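Local coordinates for protein alpha-1,2-mannosidase (Trichoderma reesei, PDB 1HCU) that probably trims alpha-1,2-linked mannose residues from high-mannose N-glycans as a calcium-dependent glycoside hydrolase of family 47, at residues 100-105 against 179-184. Numbering follows the deposited sequence.
Sequences ETNIRY and GSLVLE
The carboxamide of N102 reaches from helix 98-117 to the turn that leads into helix 182-192, among S180, L181 and E184. Its CG stands anti to the backbone N (chi1 171°), which carries CG off the helix toward 179-184. ND2 comes within 2.8 Å of S180 O, but the angle is too poor for a hydrogen bond. L181 CD2 packs against the amide, 3.6 Å from N102 CG. The bent side chain of E184 crosses the same amide, the carboxylate plane turned 68° from it; N102 ND2 is 3.4 Å from E184 OE1, again badly angled, and the still tighter approach of the E184 methylene is doubtful. I103 adds a looser touch, CG2 lying 4.1 Å from S180 O, and its side chain is about 6 Å from the bound calcium ion.

Outside this shell, N484 ND2, just past strand 481-483, hydrogen-bonds to both E184 OE2 and I103 O and so bridges the two segments. S180 OG is held by A176 O and S246 OG, and Y250 of helix 245-257 packs on S180 and E184. Within helix 98-117, R104 points away from this contact, and its NH1 forms a salt bridge with OE1 of E100, the predicted proton donor one turn earlier (2.6 Å, 153°). An alanine at N102 would probably open a gap between L181 CD2 and E184 and leave S180 O without its close amide neighbour. The contact thus joins two helices of the family 47 barrel in the buried interior by close packing and the shared N484, its facing polar groups only loosely matched.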
ATOM      1  N   GLU A 100      -8.333  -6.178  -3.677  1.00 16.05           N
ATOM      2  CA  GLU A 100      -7.300  -6.939  -2.970  1.00 15.48           C
ATOM      3  C   GLU A 100      -6.578  -7.903  -3.908  1.00 15.57           C
ATOM      4  O   GLU A 100      -5.353  -8.036  -3.850  1.00 17.12           O
ATOM      5  CB  GLU A 100      -7.911  -7.736  -1.812  1.00 16.70           C
ATOM      6  CG  GLU A 100      -8.666  -6.915  -0.765  1.00 19.84           C
ATOM      7  CD  GLU A 100      -7.785  -5.894  -0.054  1.00 23.25           C
ATOM      8  OE1 GLU A 100      -6.557  -6.105   0.023  1.00 23.75           O
ATOM      9  OE2 GLU A 100      -8.325  -4.885   0.445  1.00 24.47           O
ATOM     10  N   THR A 101      -7.334  -8.572  -4.774  1.00 12.93           N
ATOM     11  CA  THR A 101      -6.747  -9.528  -5.707  1.00 12.55           C
ATOM     12  C   THR A 101      -5.817  -8.840  -6.705  1.00 12.90           C
ATOM     13  O   THR A 101      -4.737  -9.338  -7.022  1.00 12.76           O
ATOM     14  CB  THR A 101      -7.851 -10.288  -6.483  1.00 11.83           C
ATOM     15  OG1 THR A 101      -8.739 -10.911  -5.548  1.00 11.69           O
ATOM     16  CG2 THR A 101      -7.245 -11.361  -7.378  1.00 11.67           C
ATOM     17  N   ASN A 102      -6.244  -7.678  -7.180  1.00 12.61           N
ATOM     18  CA  ASN A 102      -5.487  -6.899  -8.142  1.00  9.76           C
ATOM     19  C   ASN A 102      -4.121  -6.442  -7.641  1.00 10.01           C
ATOM     20  O   ASN A 102      -3.098  -6.701  -8.276  1.00 11.44           O
ATOM     21  CB  ASN A 102      -6.310  -5.673  -8.554  1.00  9.91           C
ATOM     22  CG  ASN A 102      -5.511  -4.696  -9.393  1.00 12.06           C
ATOM     23  OD1 ASN A 102      -5.273  -4.924 -10.581  1.00 15.15           O
ATOM     24  ND2 ASN A 102      -5.074  -3.612  -8.773  1.00 10.64           N
ATOM     25  N   ILE A 103      -4.109  -5.752  -6.507  1.00 10.86           N
ATOM     26  CA  ILE A 103      -2.870  -5.218  -5.955  1.00 12.11           C
ATOM     27  C   ILE A 103      -1.863  -6.280  -5.504  1.00 12.86           C
ATOM     28  O   ILE A 103      -0.648  -6.072  -5.609  1.00 11.56           O
ATOM     29  CB  ILE A 103      -3.165  -4.236  -4.778  1.00 12.21           C
ATOM     30  CG1 ILE A 103      -3.718  -4.995  -3.570  1.00 10.84           C
ATOM     31  CG2 ILE A 103      -4.157  -3.170  -5.234  1.00  9.23           C
ATOM     32  CD1 ILE A 103      -3.934  -4.124  -2.335  1.00 13.58           C
ATOM     33  N   ARG A 104      -2.360  -7.414  -5.016  1.00 13.44           N
ATOM     34  CA  ARG A 104      -1.472  -8.490  -4.557  1.00 14.00           C
ATOM     35  C   ARG A 104      -1.037  -9.450  -5.666  1.00 13.54           C
ATOM     36  O   ARG A 104       0.138  -9.524  -6.016  1.00 14.44           O
ATOM     37  CB  ARG A 104      -2.139  -9.311  -3.447  1.00 14.07           C
ATOM     38  CG  ARG A 104      -2.286  -8.615  -2.108  1.00 15.93           C
ATOM     39  CD  ARG A 104      -2.720  -9.620  -1.052  1.00 18.51           C
ATOM     40  NE  ARG A 104      -2.858  -9.017   0.266  1.00 23.10           N
ATOM     41  CZ  ARG A 104      -3.685  -8.016   0.541  1.00 25.52           C
ATOM     42  NH1 ARG A 104      -4.446  -7.513  -0.422  1.00 23.80           N
ATOM     43  NH2 ARG A 104      -3.753  -7.519   1.772  1.00 25.11           N
ATOM     44  N   TYR A 105      -1.994 -10.186  -6.216  1.00 11.66           N
ATOM     45  CA  TYR A 105      -1.690 -11.171  -7.243  1.00 13.33           C
ATOM     46  C   TYR A 105      -1.226 -10.593  -8.577  1.00 13.21           C
ATOM     47  O   TYR A 105      -0.106 -10.844  -9.016  1.00 12.49           O
ATOM     48  CB  TYR A 105      -2.905 -12.080  -7.430  1.00 11.97           C
ATOM     49  CG  TYR A 105      -3.172 -12.945  -6.213  1.00 14.58           C
ATOM     50  CD1 TYR A 105      -4.307 -12.759  -5.423  1.00 14.02           C
ATOM     51  CD2 TYR A 105      -2.294 -13.980  -5.871  1.00 16.57           C
ATOM     52  CE1 TYR A 105      -4.566 -13.595  -4.322  1.00 15.50           C
ATOM     53  CE2 TYR A 105      -2.541 -14.815  -4.782  1.00 16.72           C
ATOM     54  CZ  TYR A 105      -3.681 -14.625  -4.013  1.00 15.24           C
ATOM     55  OH  TYR A 105      -3.948 -15.497  -2.977  1.00 13.51           O
ATOM     56  N   GLY A 179     -10.279   3.227  -8.156  1.00 13.67           N
ATOM     57  CA  GLY A 179      -9.083   3.896  -8.638  1.00 14.04           C
ATOM     58  C   GLY A 179      -7.735   3.254  -8.370  1.00 15.74           C
ATOM     59  O   GLY A 179      -6.704   3.903  -8.532  1.00 16.22           O
ATOM     60  N   SER A 180      -7.727   1.988  -7.970  1.00 16.12           N
ATOM     61  CA  SER A 180      -6.472   1.304  -7.705  1.00 16.08           C
ATOM     62  C   SER A 180      -6.293   0.113  -8.634  1.00 16.40           C
ATOM     63  O   SER A 180      -5.644  -0.867  -8.271  1.00 16.37           O
ATOM     64  CB  SER A 180      -6.414   0.835  -6.251  1.00 16.36           C
ATOM     65  OG  SER A 180      -6.357   1.934  -5.360  1.00 19.04           O
ATOM     66  N   LEU A 181      -6.851   0.212  -9.839  1.00 15.03           N
ATOM     67  CA  LEU A 181      -6.768  -0.860 -10.828  1.00 14.05           C
ATOM     68  C   LEU A 181      -6.029  -0.436 -12.093  1.00 14.80           C
ATOM     69  O   LEU A 181      -5.461  -1.276 -12.805  1.00 14.75           O
ATOM     70  CB  LEU A 181      -8.178  -1.299 -11.219  1.00 13.53           C
ATOM     71  CG  LEU A 181      -9.104  -1.605 -10.047  1.00 13.52           C
ATOM     72  CD1 LEU A 181     -10.510  -1.910 -10.563  1.00 15.77           C
ATOM     73  CD2 LEU A 181      -8.547  -2.767  -9.255  1.00 10.34           C
ATOM     74  N   VAL A 182      -6.046   0.870 -12.359  1.00 14.82           N
ATOM     75  CA  VAL A 182      -5.433   1.448 -13.553  1.00 13.88           C
ATOM     76  C   VAL A 182      -3.947   1.148 -13.771  1.00 15.00           C
ATOM     77  O   VAL A 182      -3.537   0.848 -14.895  1.00 15.77           O
ATOM     78  CB  VAL A 182      -5.673   2.990 -13.600  1.00 12.89           C
ATOM     79  CG1 VAL A 182      -5.100   3.665 -12.357  1.00 11.24           C
ATOM     80  CG2 VAL A 182      -5.058   3.568 -14.850  1.00 13.24           C
ATOM     81  N   LEU A 183      -3.142   1.209 -12.715  1.00 14.29           N
ATOM     82  CA  LEU A 183      -1.714   0.945 -12.853  1.00 13.75           C
ATOM     83  C   LEU A 183      -1.435  -0.473 -13.353  1.00 14.11           C
ATOM     84  O   LEU A 183      -0.763  -0.659 -14.366  1.00 13.97           O
ATOM     85  CB  LEU A 183      -0.989   1.135 -11.515  1.00 14.10           C
ATOM     86  CG  LEU A 183       0.447   1.685 -11.536  1.00 15.55           C
ATOM     87  CD1 LEU A 183       1.148   1.333 -10.216  1.00 11.62           C
ATOM     88  CD2 LEU A 183       1.219   1.127 -12.702  1.00 13.00           C
ATOM     89  N   GLU A 184      -1.950  -1.482 -12.658  1.00 13.97           N
ATOM     90  CA  GLU A 184      -1.651  -2.842 -13.083  1.00 15.39           C
ATOM     91  C   GLU A 184      -2.349  -3.322 -14.344  1.00 14.79           C
ATOM     92  O   GLU A 184      -1.799  -4.134 -15.082  1.00 15.62           O
ATOM     93  CB  GLU A 184      -1.838  -3.858 -11.934  1.00 15.50           C
ATOM     94  CG  GLU A 184      -2.870  -3.566 -10.862  1.00 17.16           C
ATOM     95  CD  GLU A 184      -2.537  -2.366  -9.994  1.00 17.52           C
ATOM     96  OE1 GLU A 184      -3.084  -1.279 -10.265  1.00 16.24           O
ATOM     97  OE2 GLU A 184      -1.726  -2.509  -9.046  1.00 17.64           O
TER